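Local coordinates for protein acid phosphatase (Bacillus anthracis, PDB 2I34) that hydrolyses phosphate monoesters as an acid phosphatase of the HAD superfamily, probably through a magnesium-dependent aspartyl-phosphate intermediate, at residues P60-D65 with V118-I123; D67-D72 with F178-S183; I123-T128 with E162-L167. One frame throughout, in Å; residues are numbered along the deposited sequence.

Interaction 1 of 3, residues P60-D65 with V118-I123; sequences PAIVLD and VDIYYI. With MG (magnesium ion), chain C; WO4 (tungstate(VI)ion), chain D.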
loop_
_atom_site.group_PDB
_atom_site.type_symbol
_atom_site.label_atom_id
_atom_site.label_comp_id
_atom_site.label_asym_id
_atom_site.label_seq_id
_atom_site.Cartn_x
_atom_site.Cartn_y
_atom_site.Cartn_z
ATOM N N PRO A 60 1.907 -15.890 -24.087
ATOM C CA PRO A 60 1.916 -15.144 -22.834
ATOM C C PRO A 60 0.535 -14.613 -22.409
ATOM O O PRO A 60 -0.276 -14.198 -23.255
ATOM C CB PRO A 60 2.898 -13.999 -23.109
ATOM C CG PRO A 60 2.902 -13.826 -24.528
ATOM C CD PRO A 60 2.626 -15.174 -25.152
ATOM N N ALA A 61 0.273 -14.675 -21.102
ATOM C CA ALA A 61 -0.874 -13.991 -20.490
ATOM C C ALA A 61 -0.496 -13.280 -19.195
ATOM O O ALA A 61 0.513 -13.594 -18.563
ATOM C CB ALA A 61 -2.019 -14.961 -20.229
ATOM N N ILE A 62 -1.302 -12.295 -18.835
ATOM C CA ILE A 62 -1.302 -11.745 -17.482
ATOM C C ILE A 62 -2.684 -11.942 -16.874
ATOM O O ILE A 62 -3.682 -12.029 -17.594
ATOM C CB ILE A 62 -0.919 -10.255 -17.434
ATOM C CG1 ILE A 62 -1.917 -9.393 -18.224
ATOM C CG2 ILE A 62 0.511 -10.066 -17.935
ATOM C CD1 ILE A 62 -1.797 -7.915 -17.950
ATOM N N VAL A 63 -2.720 -12.023 -15.545
ATOM C CA VAL A 63 -3.950 -12.208 -14.790
ATOM C C VAL A 63 -4.070 -11.034 -13.809
ATOM O O VAL A 63 -3.110 -10.691 -13.113
ATOM C CB VAL A 63 -3.940 -13.565 -14.016
ATOM C CG1 VAL A 63 -5.013 -13.632 -12.953
ATOM C CG2 VAL A 63 -4.063 -14.753 -14.987
ATOM N N LEU A 64 -5.251 -10.427 -13.783
ATOM C CA LEU A 64 -5.572 -9.399 -12.813
ATOM C C LEU A 64 -6.889 -9.691 -12.130
ATOM O O LEU A 64 -7.872 -10.096 -12.772
ATOM C CB LEU A 64 -5.675 -8.021 -13.471
ATOM C CG LEU A 64 -4.549 -7.600 -14.425
ATOM C CD1 LEU A 64 -4.917 -7.914 -15.872
ATOM C CD2 LEU A 64 -4.218 -6.117 -14.222
ATOM N N ASP A 65 -6.891 -9.464 -10.821
ATOM C CA ASP A 65 -8.104 -9.226 -10.055
ATOM C C ASP A 65 -8.783 -7.935 -10.550
ATOM O O ASP A 65 -8.119 -7.095 -11.167
ATOM C CB ASP A 65 -7.731 -9.059 -8.586
ATOM C CG ASP A 65 -8.901 -8.693 -7.740
ATOM O OD1 ASP A 65 -9.848 -9.501 -7.708
ATOM O OD2 ASP A 65 -8.886 -7.602 -7.104
ATOM N N VAL A 118 -0.294 -9.605 -25.880
ATOM C CA VAL A 118 -0.424 -10.448 -24.695
ATOM C C VAL A 118 -1.902 -10.531 -24.280
ATOM O O VAL A 118 -2.550 -9.505 -24.128
ATOM C CB VAL A 118 0.471 -9.904 -23.535
ATOM C CG1 VAL A 118 0.275 -10.707 -22.251
ATOM C CG2 VAL A 118 1.928 -9.924 -23.947
ATOM N N ASP A 119 -2.417 -11.752 -24.102
ATOM C CA ASP A 119 -3.756 -11.975 -23.528
ATOM C C ASP A 119 -3.863 -11.569 -22.052
ATOM O O ASP A 119 -2.951 -11.804 -21.255
ATOM C CB ASP A 119 -4.188 -13.441 -23.677
ATOM C CG ASP A 119 -4.661 -13.776 -25.070
ATOM O OD1 ASP A 119 -5.197 -12.883 -25.762
ATOM O OD2 ASP A 119 -4.518 -14.946 -25.475
ATOM N N ILE A 120 -4.999 -10.966 -21.710
ATOM C CA ILE A 120 -5.303 -10.511 -20.363
ATOM C C ILE A 120 -6.495 -11.302 -19.868
ATOM O O ILE A 120 -7.485 -11.444 -20.588
ATOM C CB ILE A 120 -5.743 -9.038 -20.360
ATOM C CG1 ILE A 120 -4.606 -8.115 -20.830
ATOM C CG2 ILE A 120 -6.258 -8.630 -18.986
ATOM C CD1 ILE A 120 -5.111 -6.837 -21.508
ATOM N N TYR A 121 -6.413 -11.787 -18.631
ATOM C CA TYR A 121 -7.565 -12.431 -17.977
ATOM C C TYR A 121 -7.873 -11.737 -16.668
ATOM O O TYR A 121 -7.006 -11.604 -15.794
ATOM C CB TYR A 121 -7.334 -13.937 -17.784
ATOM C CG TYR A 121 -7.199 -14.602 -19.121
ATOM C CD1 TYR A 121 -8.331 -15.001 -19.839
ATOM C CD2 TYR A 121 -5.947 -14.747 -19.725
ATOM C CE1 TYR A 121 -8.215 -15.560 -21.105
ATOM C CE2 TYR A 121 -5.821 -15.330 -20.998
ATOM C CZ TYR A 121 -6.959 -15.718 -21.682
ATOM O OH TYR A 121 -6.852 -16.264 -22.945
ATOM N N TYR A 122 -9.114 -11.278 -16.575
ATOM C CA TYR A 122 -9.634 -10.635 -15.386
ATOM C C TYR A 122 -10.309 -11.726 -14.569
ATOM O O TYR A 122 -11.422 -12.162 -14.870
ATOM C CB TYR A 122 -10.629 -9.532 -15.755
ATOM C CG TYR A 122 -10.113 -8.488 -16.730
ATOM C CD1 TYR A 122 -9.305 -7.438 -16.287
ATOM C CD2 TYR A 122 -10.464 -8.523 -18.079
ATOM C CE1 TYR A 122 -8.855 -6.457 -17.153
ATOM C CE2 TYR A 122 -9.993 -7.545 -18.979
ATOM C CZ TYR A 122 -9.188 -6.502 -18.494
ATOM O OH TYR A 122 -8.719 -5.495 -19.329
ATOM N N ILE A 123 -9.595 -12.198 -13.559
ATOM C CA ILE A 123 -10.082 -13.272 -12.735
ATOM C C ILE A 123 -10.549 -12.609 -11.442
ATOM O O ILE A 123 -9.728 -12.160 -10.653
ATOM C CB ILE A 123 -8.999 -14.358 -12.503
ATOM C CG1 ILE A 123 -8.602 -14.963 -13.844
ATOM C CG2 ILE A 123 -9.516 -15.450 -11.566
ATOM C CD1 ILE A 123 -7.653 -16.187 -13.748
HETATM MG MG MG C . -9.546 -7.309 -5.199
HETATM W W WO4 D . -12.138 -9.330 -6.795
HETATM O O1 WO4 D . -14.021 -9.298 -6.030
HETATM O O2 WO4 D . -11.064 -8.085 -5.602
HETATM O O3 WO4 D . -12.531 -8.593 -8.609
HETATM O O4 WO4 D . -11.658 -11.293 -6.721
HETATM O O HOH W 1 -10.406 -6.974 -3.285
HETATM O O HOH W 2 -8.823 -9.192 -4.611
#
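P60-D65 and V118-I123 run as neighbouring parallel strands, their short axes 24° apart, with the backbone bonds passing alternately from one strand to the other. Of the four sound ones, I62 N reaches D119 O, Y121 N reaches I62 O, L64 N reaches Y121 O at 2.9 Å, and I123 N closes the row on L64 O at 2.8 Å. At the opening end D119 N to P60 O is long and weak. Side chains sort onto two faces. On one, I62 and I120 lie side by side, their CG1 atoms 4.0 Å apart. The next pair is tight: L64 CD1 presses on I120 CG2 at 3.5 Å, and that same CG2 rests over the rim of one face of the Y122 ring. The other face carries A61, V63, D119 and Y121. A61 CB meets the Y121 ring at its edge, 3.9 Å from CE2, while V63 has CG1 anti to its backbone N (chi1 165°), which brings it to 3.8 Å from I123 CD1. Beyond the strand end D65 turns its carboxylate on the site: OD2 binds magnesium at 2.0 Å and also accepts from T69 OG1, and OD1 lies 2.5 Å from tungsten, consistent with the first aspartate of the HAD signature, the likely nucleophile, facing a phosphate analogue. Strand 172-179 flanks 59-64 across from 119-125, placing this pair inside the parallel sheet, while helices 31-54 and 106-115 pack over I62 and L64.

Interaction 2 of 3, residues D67-D72 with F178-S183; sequences DETVLD and FGDNLS. With MG (magnesium ion), chain C; WO4 (tungstate(VI)ion), chain D.
D67 and D180 meet through the magnesium ion: D67 O and D180 OD1, 2.9 Å apart, are both ligands, and the metal accounts for two acceptors standing so close. D180 holds CG between its backbone N and carbonyl carbon (chi1 64°), a position that turns the carboxylate in toward D67-T69. Its two oxygens divide the work. OD1 binds magnesium at 2.1 Å, whereas OD2 stays off the metal, accepting from metal-bound water 1 at 2.6 Å and from N216 ND2; the carboxylate is thus held at both oxygens. E68 sets its CB against this group, 3.7 Å from D180 CG, then bends at chi2 (47°) and carries its own carboxylate away to Y219 and the backbone N of N73. With D65, the segment fits the DxDx(T/V) pattern of HAD phosphatases (D65, D67, T69), in which the second aspartate commonly serves as the general acid-base; D67 is therefore a likely candidate for that role. Here D67 N donates an almost straight bond to tungstate O3 (2.9 Å, 169°), and OD2 of D67 comes within 2.9 Å of tungstate O1. R126 pairs with D67 OD1 and would fix the rotation of the carboxylate. T69 points its two branches at different partners. The hydroxyl OG1 lies 3.3 Å from G179 CA and is hydrogen-bonded to D65 OD2, making it a second-shell support for a metal ligand; CG2 rests 4.0 Å from F178 CB where strand 172-179 ends. Past D180 the chain makes an Asx turn, S183 N donating to N181 OD1, and L182 N bonds to E32 of the second subunit.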
loop_
_atom_site.group_PDB
_atom_site.type_symbol
_atom_site.label_atom_id
_atom_site.label_comp_id
_atom_site.label_asym_id
_atom_site.label_seq_id
_atom_site.Cartn_x
_atom_site.Cartn_y
_atom_site.Cartn_z
ATOM N N ASP A 67 -11.696 -5.863 -8.433
ATOM C CA ASP A 67 -12.048 -4.920 -7.365
ATOM C C ASP A 67 -10.831 -4.566 -6.530
ATOM O O ASP A 67 -10.173 -5.436 -5.966
ATOM C CB ASP A 67 -13.185 -5.476 -6.491
ATOM C CG ASP A 67 -14.432 -5.783 -7.306
ATOM O OD1 ASP A 67 -14.762 -4.990 -8.213
ATOM O OD2 ASP A 67 -15.044 -6.845 -7.105
ATOM N N GLU A 68 -10.542 -3.265 -6.475
ATOM C CA GLU A 68 -9.383 -2.716 -5.769
ATOM C C GLU A 68 -8.046 -3.092 -6.426
ATOM O O GLU A 68 -6.986 -2.897 -5.834
ATOM C CB GLU A 68 -9.431 -3.048 -4.272
ATOM C CG GLU A 68 -10.361 -2.097 -3.468
ATOM C CD GLU A 68 -11.726 -1.886 -4.118
ATOM O OE1 GLU A 68 -12.586 -2.800 -4.077
ATOM O OE2 GLU A 68 -11.920 -0.796 -4.682
ATOM N N THR A 69 -8.108 -3.578 -7.663
ATOM C CA THR A 69 -6.931 -3.765 -8.497
ATOM C C THR A 69 -7.061 -2.904 -9.762
ATOM O O THR A 69 -6.210 -2.064 -10.024
ATOM C CB THR A 69 -6.727 -5.232 -8.835
ATOM O OG1 THR A 69 -6.533 -5.960 -7.626
ATOM C CG2 THR A 69 -5.524 -5.433 -9.712
ATOM N N VAL A 70 -8.135 -3.128 -10.531
ATOM C CA VAL A 70 -8.445 -2.351 -11.720
ATOM C C VAL A 70 -9.613 -1.380 -11.481
ATOM O O VAL A 70 -9.550 -0.224 -11.910
ATOM C CB VAL A 70 -8.786 -3.270 -12.927
ATOM C CG1 VAL A 70 -9.210 -2.435 -14.145
ATOM C CG2 VAL A 70 -7.616 -4.164 -13.263
ATOM N N LEU A 71 -10.665 -1.850 -10.803
ATOM C CA LEU A 71 -11.856 -1.046 -10.516
ATOM C C LEU A 71 -11.938 -0.610 -9.035
ATOM O O LEU A 71 -11.785 -1.406 -8.117
ATOM C CB LEU A 71 -13.138 -1.789 -10.931
ATOM C CG LEU A 71 -13.247 -2.236 -12.396
ATOM C CD1 LEU A 71 -14.483 -3.103 -12.644
ATOM C CD2 LEU A 71 -13.258 -1.013 -13.317
ATOM N N ASP A 72 -12.186 0.682 -8.850
ATOM C CA ASP A 72 -12.298 1.331 -7.547
ATOM C C ASP A 72 -13.742 1.249 -7.030
ATOM O O ASP A 72 -14.659 1.898 -7.534
ATOM C CB ASP A 72 -11.821 2.788 -7.690
ATOM C CG ASP A 72 -11.817 3.546 -6.397
ATOM O OD1 ASP A 72 -12.400 3.075 -5.392
ATOM O OD2 ASP A 72 -11.230 4.656 -6.391
ATOM N N PHE A 178 -1.722 -9.696 -10.865
ATOM C CA PHE A 178 -1.970 -8.428 -10.192
ATOM C C PHE A 178 -3.160 -8.567 -9.228
ATOM O O PHE A 178 -4.214 -9.133 -9.591
ATOM C CB PHE A 178 -2.274 -7.311 -11.202
ATOM C CG PHE A 178 -1.130 -7.004 -12.159
ATOM C CD1 PHE A 178 -0.374 -5.852 -12.012
ATOM C CD2 PHE A 178 -0.839 -7.864 -13.212
ATOM C CE1 PHE A 178 0.658 -5.559 -12.898
ATOM C CE2 PHE A 178 0.198 -7.598 -14.090
ATOM C CZ PHE A 178 0.949 -6.431 -13.934
ATOM N N GLY A 179 -3.003 -8.042 -8.018
ATOM C CA GLY A 179 -4.077 -8.095 -7.023
ATOM C C GLY A 179 -3.839 -7.288 -5.759
ATOM O O GLY A 179 -2.722 -6.810 -5.505
ATOM N N ASP A 180 -4.903 -7.120 -4.983
ATOM C CA ASP A 180 -4.840 -6.431 -3.687
ATOM C C ASP A 180 -4.993 -7.412 -2.519
ATOM O O ASP A 180 -4.933 -7.012 -1.355
ATOM C CB ASP A 180 -5.952 -5.370 -3.584
ATOM C CG ASP A 180 -7.346 -5.987 -3.625
ATOM O OD1 ASP A 180 -7.722 -6.490 -4.711
ATOM O OD2 ASP A 180 -8.052 -6.002 -2.577
ATOM N N ASN A 181 -5.215 -8.679 -2.849
ATOM C CA ASN A 181 -5.556 -9.716 -1.892
ATOM C C ASN A 181 -4.617 -10.875 -2.204
ATOM O O ASN A 181 -4.451 -11.220 -3.361
ATOM C CB ASN A 181 -7.038 -10.084 -2.071
ATOM C CG ASN A 181 -7.570 -11.089 -1.038
ATOM O OD1 ASN A 181 -6.856 -11.967 -0.563
ATOM N ND2 ASN A 181 -8.871 -10.982 -0.739
ATOM N N LEU A 182 -3.988 -11.457 -1.183
ATOM C CA LEU A 182 -3.018 -12.550 -1.400
ATOM C C LEU A 182 -3.639 -13.701 -2.174
ATOM O O LEU A 182 -2.966 -14.369 -2.957
ATOM C CB LEU A 182 -2.446 -13.063 -0.073
ATOM C CG LEU A 182 -1.553 -12.067 0.674
ATOM C CD1 LEU A 182 -1.175 -12.624 2.047
ATOM C CD2 LEU A 182 -0.296 -11.706 -0.149
ATOM N N SER A 183 -4.936 -13.931 -1.977
ATOM C CA SER A 183 -5.616 -15.011 -2.696
ATOM C C SER A 183 -5.810 -14.717 -4.192
ATOM O O SER A 183 -6.317 -15.560 -4.915
ATOM C CB SER A 183 -6.937 -15.400 -2.015
ATOM O OG SER A 183 -7.859 -14.334 -1.970
HETATM MG MG MG C . -9.546 -7.309 -5.199
HETATM W W WO4 D . -12.138 -9.330 -6.795
HETATM O O1 WO4 D . -14.021 -9.298 -6.030
HETATM O O2 WO4 D . -11.064 -8.085 -5.602
HETATM O O3 WO4 D . -12.531 -8.593 -8.609
HETATM O O4 WO4 D . -11.658 -11.293 -6.721
HETATM O O HOH W 1 -10.406 -6.974 -3.285
HETATM O O HOH W 2 -8.823 -9.192 -4.611
#

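Interaction 3 of 3, residues I123-T128 with E162-L167; sequences ISNRKT and EKRREL. With WO4 (tungstate(VI)ion), chain D.
R164 reaches from helix 162-171 to the end of strand 119-125, and its side chain can be followed outward against I123, S124 and N125. CB lies against the isoleucine, 3.9 Å from both I123 CG2 and I123 CD1; the arginine and isoleucine chains run alongside in opposing directions. CD still touches I123 CG2, and the bend at chi3 (-81°) sets the guanidinium with that methyl over one face. NE turns off to a salt bridge with E158. NH1 comes 2.8 Å from S124 O, but the bond is strongly bent and weak; the same nitrogen also donates to L152 O. NH2 ends the chain in a straighter bond to N125 OD1 (2.9 Å, 165°), the oxygen almost in the guanidinium plane. Amide and guanidinium planes stand 38° apart. This grip would help to orient N125, whose backbone N donates to tungstate O4 at 2.8 Å, which would make R164 a second-shell residue of the anion site. S124 OG also contacts the anion and accepts from R126 N in an ST turn. The helix runs nearly antiparallel to the strand, with edge strand 151-154 alongside touching I123, N125 and R164.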
loop_
_atom_site.group_PDB
_atom_site.type_symbol
_atom_site.label_atom_id
_atom_site.label_comp_id
_atom_site.label_asym_id
_atom_site.label_seq_id
_atom_site.Cartn_x
_atom_site.Cartn_y
_atom_site.Cartn_z
ATOM N N ILE A 123 -9.595 -12.198 -13.559
ATOM C CA ILE A 123 -10.082 -13.272 -12.735
ATOM C C ILE A 123 -10.549 -12.609 -11.442
ATOM O O ILE A 123 -9.728 -12.160 -10.653
ATOM C CB ILE A 123 -8.999 -14.358 -12.503
ATOM C CG1 ILE A 123 -8.602 -14.963 -13.844
ATOM C CG2 ILE A 123 -9.516 -15.450 -11.566
ATOM C CD1 ILE A 123 -7.653 -16.187 -13.748
ATOM N N SER A 124 -11.871 -12.604 -11.250
ATOM C CA SER A 124 -12.549 -11.820 -10.221
ATOM C C SER A 124 -13.609 -12.658 -9.510
ATOM O O SER A 124 -14.298 -13.472 -10.138
ATOM C CB SER A 124 -13.222 -10.606 -10.877
ATOM O OG SER A 124 -14.064 -9.918 -9.972
ATOM N N ASN A 125 -13.744 -12.428 -8.205
ATOM C CA ASN A 125 -14.758 -13.072 -7.395
ATOM C C ASN A 125 -16.101 -12.353 -7.361
ATOM O O ASN A 125 -16.981 -12.731 -6.603
ATOM C CB ASN A 125 -14.215 -13.337 -5.993
ATOM C CG ASN A 125 -13.243 -14.497 -5.977
ATOM O OD1 ASN A 125 -13.110 -15.208 -6.972
ATOM N ND2 ASN A 125 -12.577 -14.708 -4.854
ATOM N N ARG A 126 -16.278 -11.357 -8.227
ATOM C CA ARG A 126 -17.631 -11.029 -8.709
ATOM C C ARG A 126 -18.271 -12.316 -9.193
ATOM O O ARG A 126 -17.566 -13.200 -9.666
ATOM C CB ARG A 126 -17.596 -10.013 -9.849
ATOM C CG ARG A 126 -17.140 -8.654 -9.391
ATOM C CD ARG A 126 -17.038 -7.669 -10.543
ATOM N NE ARG A 126 -16.730 -6.325 -10.049
ATOM C CZ ARG A 126 -17.254 -5.199 -10.522
ATOM N NH1 ARG A 126 -18.134 -5.221 -11.509
ATOM N NH2 ARG A 126 -16.926 -4.028 -9.969
ATOM N N LYS A 127 -19.591 -12.422 -9.058
ATOM C CA LYS A 127 -20.303 -13.662 -9.354
ATOM C C LYS A 127 -20.593 -13.755 -10.841
ATOM O O LYS A 127 -20.736 -12.736 -11.514
ATOM C CB LYS A 127 -21.635 -13.732 -8.591
ATOM C CG LYS A 127 -21.564 -13.519 -7.082
ATOM C CD LYS A 127 -22.991 -13.424 -6.472
ATOM C CE LYS A 127 -23.701 -12.109 -6.859
ATOM N NZ LYS A 127 -24.888 -11.773 -6.000
ATOM N N THR A 128 -20.717 -14.979 -11.348
ATOM C CA THR A 128 -20.972 -15.180 -12.774
ATOM C C THR A 128 -22.226 -14.441 -13.254
ATOM O O THR A 128 -22.288 -14.016 -14.409
ATOM C CB THR A 128 -21.096 -16.662 -13.138
ATOM O OG1 THR A 128 -21.996 -17.282 -12.220
ATOM C CG2 THR A 128 -19.740 -17.356 -13.086
ATOM N N GLU A 162 -8.146 -20.615 -7.950
ATOM C CA GLU A 162 -7.177 -21.562 -8.507
ATOM C C GLU A 162 -7.707 -22.303 -9.737
ATOM O O GLU A 162 -6.956 -22.526 -10.694
ATOM C CB GLU A 162 -6.703 -22.560 -7.454
ATOM C CG GLU A 162 -5.579 -23.502 -7.933
ATOM C CD GLU A 162 -4.296 -22.758 -8.323
ATOM O OE1 GLU A 162 -4.069 -21.630 -7.843
ATOM O OE2 GLU A 162 -3.509 -23.311 -9.114
ATOM N N LYS A 163 -8.986 -22.670 -9.729
ATOM C CA LYS A 163 -9.581 -23.325 -10.904
ATOM C C LYS A 163 -9.448 -22.475 -12.183
ATOM O O LYS A 163 -9.152 -22.992 -13.255
ATOM C CB LYS A 163 -11.059 -23.662 -10.656
ATOM C CG LYS A 163 -11.721 -24.393 -11.814
ATOM C CD LYS A 163 -13.192 -24.591 -11.586
ATOM C CE LYS A 163 -13.866 -25.159 -12.830
ATOM N NZ LYS A 163 -15.270 -25.591 -12.545
ATOM N N ARG A 164 -9.699 -21.180 -12.067
ATOM C CA ARG A 164 -9.579 -20.274 -13.208
ATOM C C ARG A 164 -8.116 -20.008 -13.593
ATOM O O ARG A 164 -7.796 -19.932 -14.775
ATOM C CB ARG A 164 -10.339 -18.959 -12.942
ATOM C CG ARG A 164 -11.845 -19.151 -13.046
ATOM C CD ARG A 164 -12.604 -18.028 -12.395
ATOM N NE ARG A 164 -12.689 -18.199 -10.948
ATOM C CZ ARG A 164 -12.944 -17.219 -10.085
ATOM N NH1 ARG A 164 -13.111 -15.970 -10.479
ATOM N NH2 ARG A 164 -13.006 -17.492 -8.795
ATOM N N ARG A 165 -7.238 -19.872 -12.601
ATOM C CA ARG A 165 -5.799 -19.763 -12.867
ATOM C C ARG A 165 -5.275 -20.951 -13.638
ATOM O O ARG A 165 -4.548 -20.774 -14.610
ATOM C CB ARG A 165 -4.986 -19.595 -11.583
ATOM C CG ARG A 165 -5.081 -18.196 -11.004
ATOM C CD ARG A 165 -4.106 -18.007 -9.867
ATOM N NE ARG A 165 -4.449 -18.798 -8.681
ATOM C CZ ARG A 165 -5.051 -18.339 -7.583
ATOM N NH1 ARG A 165 -5.415 -17.073 -7.474
ATOM N NH2 ARG A 165 -5.281 -19.157 -6.567
ATOM N N GLU A 166 -5.648 -22.155 -13.202
ATOM C CA GLU A 166 -5.169 -23.366 -13.827
ATOM C C GLU A 166 -5.725 -23.529 -15.241
ATOM O O GLU A 166 -5.009 -24.000 -16.113
ATOM C CB GLU A 166 -5.501 -24.599 -12.966
ATOM C CG GLU A 166 -4.716 -25.857 -13.330
ATOM C CD GLU A 166 -5.275 -26.610 -14.534
ATOM O OE1 GLU A 166 -6.504 -26.511 -14.796
ATOM O OE2 GLU A 166 -4.489 -27.310 -15.202
ATOM N N LEU A 167 -6.984 -23.144 -15.474
ATOM C CA LEU A 167 -7.554 -23.198 -16.831
ATOM C C LEU A 167 -6.770 -22.295 -17.781
ATOM O O LEU A 167 -6.467 -22.675 -18.909
ATOM C CB LEU A 167 -9.031 -22.796 -16.851
HETATM W W WO4 D . -12.138 -9.330 -6.795
HETATM O O1 WO4 D . -14.021 -9.298 -6.030
HETATM O O2 WO4 D . -11.064 -8.085 -5.602
HETATM O O3 WO4 D . -12.531 -8.593 -8.609
HETATM O O4 WO4 D . -11.658 -11.293 -6.721
#

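All three contacts are buried, yet they differ in kind. Interaction 1 is sheet core, built from backbone bonds and aliphatic packing; interaction 2 is a meeting of the loop after strand 59-64 with the end of strand 172-179 and the turn beyond it, held largely by metal coordination; interaction 3 joins strand to helix through an arginine. Interactions 1 and 2 share a border, V63 O facing F178 N, and D65, D67 and D180 complete the protein ligands of one magnesium. I123 belongs to both interactions 1 and 3. Interactions 2 and 3 are tied by the D67-R126 salt bridge. Each supplies contacts to the tungstate, so the anion lies where the three converge, as in the Rossmann-like HAD fold.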